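Local coordinates for protein oligopeptide ABC transporter OppAIV (PDB 4GL8) that probably binds oligopeptides outside the inner membrane and delivers them to an ABC transporter for uptake, at residues V89-H94 against P171-M176; G284-S289 against A333-I338. All blocks are in the same frame, centred on the assembly; numbering follows the deposited sequence.

Followed from the N terminus, the chain first runs through strand 90-95 and comes back to it after 76 intervening residues, where interaction 1 sets the short helix 173-176 against the antiparallel sheet built around that strand. The second closure opens well after the first is complete. Interaction 2 joins the bend between strands 280-285 and 287-293 to the loop that follows strand 328-329, closing a stretch of 43 residues. The two contacts therefore stand in series, neither nesting nor crossing, with centres about 23 Å apart and nearest atoms about 7 Å apart. The stretch from Tyr431 to Phe437 runs past both: Tyr431 meets Tyr172 of segment 171-176, and Phe437 packs on Thr288, Pro335 and Tyr337.

Interaction 1 (V89-H94 against P171-M176); sequences VVYTFH and PYFLDM
Tyr91 and Phe173 meet as a T-shaped (edge-to-face) pair, with ring centroids 5.0 Å apart and planes inclined at 67°. The edge of Phe173 is directed at the face of Tyr91, and Phe173 CD2 sits 3.7 Å above the plane of the tyrosine ring, over its centre. Phe173 carries its CG anti to the backbone N (chi1 179°), which sends the ring out from the first turn of its helix to the strand. Leu174, the next residue, brings one methyl to the same ring, Leu174 CD2 lying 3.7 Å from Tyr91 CE2. Leu174 CD2 also reaches the edge of the Phe93 ring, 4.0 Å from Phe93 CE1, so a compact branched side chain fills the angle between two aromatic rings. Tyr91 suits its place because its ring is buried while its hydroxyl still finds water: Tyr91 OH lies 3.0 Å from water 1. The same water accepts a bond from Leu174 N at 3.1 Å, occupying an amide of the helix's first turn, and donates a weak one to Pro171 O. Tyr91 and Phe93, two residues apart, offer their rings to the same side of strand 90-95, whose backbone pairs with Ile164 and Leu162. A short helix packed in this way through apolar side chains on one face of a five-stranded antiparallel sheet probably belongs to the extra domain of OppA-like binding proteins.

Interaction 2 (G284-S289 against A333-I338); sequences GINSTS and ATPDYI
The backbones come nearest at Asn286 and Pro335, at an inverse gamma turn centred on Asn286 that bends the chain sharply between strands 280-285 and 287-293. The turn is closed by a weak bond from Ser287 N to Ile285 O, 2.9 Å long. Against this corner lies the pyrrolidine ring, with Pro335 CG 4.0 Å from Asn286 CA. A proline fits well here, since its compact ring can lie against the backbone of a tight turn. The carboxamide of Asn286 spans two neighbours: Asn286 OD1 is 3.8 Å from Pro335 CB, and Asn286 ND2 is 3.7 Å from Tyr337 CE1. Amide and phenol ring are inclined at 44°, an oblique approach rather than a stack.

Further along the strand, Thr288 uses both branches. Its methyl packs across the proline, Thr288 CG2 being 4.1 Å from Pro335 CD. With chi1 at 63°, OG1 falls between the backbone N and the carbonyl carbon, and Thr288 OG1 meets water 2 at 2.7 Å. That water donates to Ala333 O and so bridges strand and loop.

Outside these segments, Phe437 packs on Thr288, Pro335 and Tyr337, and strand 492-504 pairs with both strands flanking the turn. Ser287 also packs on a side chain of the bound peptide, placing this corner at the ligand site of the binding protein. The loop is braced by Arg332, which forms a salt bridge with Asp336 OD1 and a hydrogen bond with Thr334 OG1. That hydroxyl in turn donates to the next residue's carbonyl, Thr334 OG1 standing 2.9 Å from Pro335 O and 38° out of the carbonyl plane.

Interaction 1 (V89-H94 against P171-M176)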
# COMPACT_ATOMS: atom_id res chain seq x y z
N VAL A 89 -1.06 25.03 -8.81
CA VAL A 89 -1.90 24.63 -7.67
C VAL A 89 -3.31 24.25 -8.03
O VAL A 89 -3.94 23.57 -7.25
CB VAL A 89 -1.93 25.67 -6.54
CG1 VAL A 89 -0.54 25.98 -6.05
CG2 VAL A 89 -2.66 26.95 -6.93
N VAL A 90 -3.82 24.69 -9.18
CA VAL A 90 -5.23 24.47 -9.56
C VAL A 90 -5.36 23.51 -10.71
O VAL A 90 -4.96 23.82 -11.83
CB VAL A 90 -5.95 25.78 -9.92
CG1 VAL A 90 -7.47 25.54 -10.06
CG2 VAL A 90 -5.69 26.85 -8.87
N TYR A 91 -5.92 22.34 -10.44
CA TYR A 91 -6.13 21.30 -11.44
C TYR A 91 -7.59 21.25 -11.82
O TYR A 91 -8.47 21.30 -10.94
CB TYR A 91 -5.76 19.91 -10.90
CG TYR A 91 -4.29 19.72 -10.76
CD1 TYR A 91 -3.58 20.42 -9.82
CD2 TYR A 91 -3.62 18.83 -11.57
CE1 TYR A 91 -2.22 20.25 -9.68
CE2 TYR A 91 -2.26 18.65 -11.44
CZ TYR A 91 -1.56 19.36 -10.50
OH TYR A 91 -0.21 19.18 -10.33
N THR A 92 -7.84 21.13 -13.12
CA THR A 92 -9.20 21.20 -13.65
C THR A 92 -9.35 19.96 -14.53
O THR A 92 -8.66 19.81 -15.55
CB THR A 92 -9.41 22.54 -14.43
OG1 THR A 92 -9.10 23.66 -13.57
CG2 THR A 92 -10.86 22.70 -14.96
N PHE A 93 -10.22 19.04 -14.09
CA PHE A 93 -10.49 17.79 -14.77
C PHE A 93 -11.78 17.87 -15.60
O PHE A 93 -12.84 18.30 -15.12
CB PHE A 93 -10.56 16.65 -13.73
CG PHE A 93 -9.30 16.49 -12.96
CD1 PHE A 93 -8.24 15.75 -13.49
CD2 PHE A 93 -9.12 17.14 -11.76
CE1 PHE A 93 -7.05 15.65 -12.82
CE2 PHE A 93 -7.92 17.03 -11.06
CZ PHE A 93 -6.88 16.30 -11.60
N HIS A 94 -11.68 17.46 -16.87
CA HIS A 94 -12.81 17.42 -17.80
C HIS A 94 -13.28 15.98 -17.89
O HIS A 94 -12.54 15.12 -18.37
CB HIS A 94 -12.39 17.95 -19.17
CG HIS A 94 -11.74 19.29 -19.09
ND1 HIS A 94 -12.47 20.46 -18.96
CD2 HIS A 94 -10.44 19.64 -19.07
CE1 HIS A 94 -11.63 21.48 -18.88
NE2 HIS A 94 -10.39 21.01 -18.94
N PRO A 171 4.14 17.77 -7.97
CA PRO A 171 4.30 17.12 -9.27
C PRO A 171 3.76 15.70 -9.30
O PRO A 171 3.37 15.23 -10.36
CB PRO A 171 5.83 17.10 -9.48
CG PRO A 171 6.37 18.14 -8.54
CD PRO A 171 5.45 18.06 -7.35
N TYR A 172 3.71 15.03 -8.15
CA TYR A 172 3.13 13.69 -8.07
C TYR A 172 1.62 13.66 -7.75
O TYR A 172 1.05 12.60 -7.57
CB TYR A 172 3.88 12.86 -7.02
CG TYR A 172 4.09 13.58 -5.72
CD1 TYR A 172 5.22 14.34 -5.52
CD2 TYR A 172 3.13 13.53 -4.71
CE1 TYR A 172 5.42 15.03 -4.34
CE2 TYR A 172 3.33 14.19 -3.51
CZ TYR A 172 4.48 14.94 -3.34
OH TYR A 172 4.69 15.64 -2.18
N PHE A 173 0.96 14.80 -7.66
CA PHE A 173 -0.51 14.78 -7.42
C PHE A 173 -1.31 13.91 -8.42
O PHE A 173 -2.16 13.08 -8.04
CB PHE A 173 -1.07 16.19 -7.43
CG PHE A 173 -2.54 16.25 -7.22
CD1 PHE A 173 -3.11 15.76 -6.05
CD2 PHE A 173 -3.38 16.78 -8.20
CE1 PHE A 173 -4.47 15.81 -5.85
CE2 PHE A 173 -4.74 16.83 -8.00
CZ PHE A 173 -5.29 16.35 -6.82
N LEU A 174 -1.08 14.07 -9.71
CA LEU A 174 -1.81 13.25 -10.68
C LEU A 174 -1.67 11.74 -10.38
O LEU A 174 -2.65 10.99 -10.42
CB LEU A 174 -1.38 13.57 -12.12
CG LEU A 174 -1.60 15.01 -12.60
CD1 LEU A 174 -0.91 15.32 -13.93
CD2 LEU A 174 -3.09 15.30 -12.72
N ASP A 175 -0.47 11.28 -10.06
CA ASP A 175 -0.26 9.86 -9.86
C ASP A 175 -0.99 9.39 -8.58
O ASP A 175 -1.44 8.26 -8.47
CB ASP A 175 1.24 9.57 -9.80
CG ASP A 175 1.53 8.12 -9.87
OD1 ASP A 175 1.20 7.50 -10.90
OD2 ASP A 175 2.04 7.59 -8.88
N MET A 176 -1.13 10.33 -7.67
CA MET A 176 -1.81 10.18 -6.39
C MET A 176 -3.31 9.92 -6.54
O MET A 176 -3.92 9.21 -5.73
CB MET A 176 -1.55 11.51 -5.66
CG MET A 176 -1.85 11.61 -4.22
SD MET A 176 -0.95 13.08 -3.61
CE MET A 176 -0.93 12.55 -1.91
O HOH W 1 0.84 16.41 -10.53

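Interaction 2 (G284-S289 against A333-I338)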
# COMPACT_ATOMS: atom_id res chain seq x y z
N GLY A 284 11.19 -6.30 -9.19
CA GLY A 284 11.40 -5.30 -8.16
C GLY A 284 10.21 -4.33 -8.15
O GLY A 284 9.84 -3.78 -9.19
N ILE A 285 9.59 -4.12 -6.99
CA ILE A 285 8.46 -3.17 -6.90
C ILE A 285 8.74 -2.03 -5.92
O ILE A 285 9.71 -2.10 -5.17
CB ILE A 285 7.13 -3.88 -6.54
CG1 ILE A 285 7.27 -4.71 -5.27
CG2 ILE A 285 6.66 -4.77 -7.70
CD1 ILE A 285 5.92 -5.13 -4.68
N ASN A 286 7.90 -0.99 -5.94
CA ASN A 286 8.04 0.14 -5.04
C ASN A 286 7.44 -0.18 -3.69
O ASN A 286 6.47 0.45 -3.24
CB ASN A 286 7.39 1.37 -5.62
CG ASN A 286 8.26 2.03 -6.68
OD1 ASN A 286 9.47 1.81 -6.74
ND2 ASN A 286 7.64 2.85 -7.52
N SER A 287 8.04 -1.12 -3.01
CA SER A 287 7.47 -1.64 -1.79
C SER A 287 8.62 -2.08 -0.89
O SER A 287 9.64 -2.52 -1.40
CB SER A 287 6.55 -2.79 -2.18
OG SER A 287 5.62 -3.02 -1.17
N THR A 288 8.48 -1.90 0.42
CA THR A 288 9.53 -2.19 1.36
C THR A 288 9.08 -3.20 2.41
O THR A 288 7.90 -3.32 2.72
CB THR A 288 10.03 -0.93 2.13
OG1 THR A 288 8.98 -0.35 2.92
CG2 THR A 288 10.61 0.13 1.16
N SER A 289 10.07 -3.88 2.98
CA SER A 289 9.89 -4.72 4.16
C SER A 289 10.67 -4.10 5.33
O SER A 289 11.85 -3.77 5.21
CB SER A 289 10.35 -6.15 3.88
OG SER A 289 10.55 -6.89 5.10
N ALA A 333 14.82 3.42 3.90
CA ALA A 333 13.38 3.47 4.16
C ALA A 333 12.53 3.67 2.90
O ALA A 333 11.32 3.50 2.92
CB ALA A 333 13.11 4.60 5.14
N THR A 334 13.15 4.10 1.80
CA THR A 334 12.42 4.33 0.56
C THR A 334 13.09 3.58 -0.59
O THR A 334 14.29 3.37 -0.57
CB THR A 334 12.40 5.82 0.16
OG1 THR A 334 13.69 6.18 -0.31
CG2 THR A 334 12.05 6.73 1.36
N PRO A 335 12.31 3.21 -1.61
CA PRO A 335 12.94 2.80 -2.84
C PRO A 335 13.60 4.03 -3.49
O PRO A 335 13.38 5.16 -3.03
CB PRO A 335 11.78 2.32 -3.71
CG PRO A 335 10.61 2.20 -2.80
CD PRO A 335 10.84 3.14 -1.68
N ASP A 336 14.40 3.79 -4.53
CA ASP A 336 14.94 4.85 -5.37
C ASP A 336 13.92 5.25 -6.42
O ASP A 336 13.12 4.41 -6.85
CB ASP A 336 16.22 4.39 -6.07
CG ASP A 336 17.40 4.21 -5.11
OD1 ASP A 336 17.52 4.91 -4.06
OD2 ASP A 336 18.22 3.35 -5.42
N TYR A 337 13.91 6.52 -6.79
CA TYR A 337 13.07 7.04 -7.89
C TYR A 337 13.95 7.91 -8.78
O TYR A 337 15.07 8.23 -8.40
CB TYR A 337 11.87 7.87 -7.38
CG TYR A 337 10.99 7.14 -6.40
CD1 TYR A 337 9.78 6.58 -6.81
CD2 TYR A 337 11.37 6.99 -5.05
CE1 TYR A 337 8.97 5.92 -5.91
CE2 TYR A 337 10.56 6.33 -4.14
CZ TYR A 337 9.38 5.78 -4.57
OH TYR A 337 8.60 5.10 -3.69
N ILE A 338 13.45 8.27 -9.95
CA ILE A 338 14.20 9.06 -10.94
C ILE A 338 14.86 10.30 -10.31
O ILE A 338 16.02 10.61 -10.58
CB ILE A 338 13.29 9.47 -12.14
CG1 ILE A 338 14.04 10.29 -13.21
CG2 ILE A 338 12.05 10.24 -11.68
CD1 ILE A 338 14.37 9.50 -14.46
O HOH W 2 10.46 1.31 4.40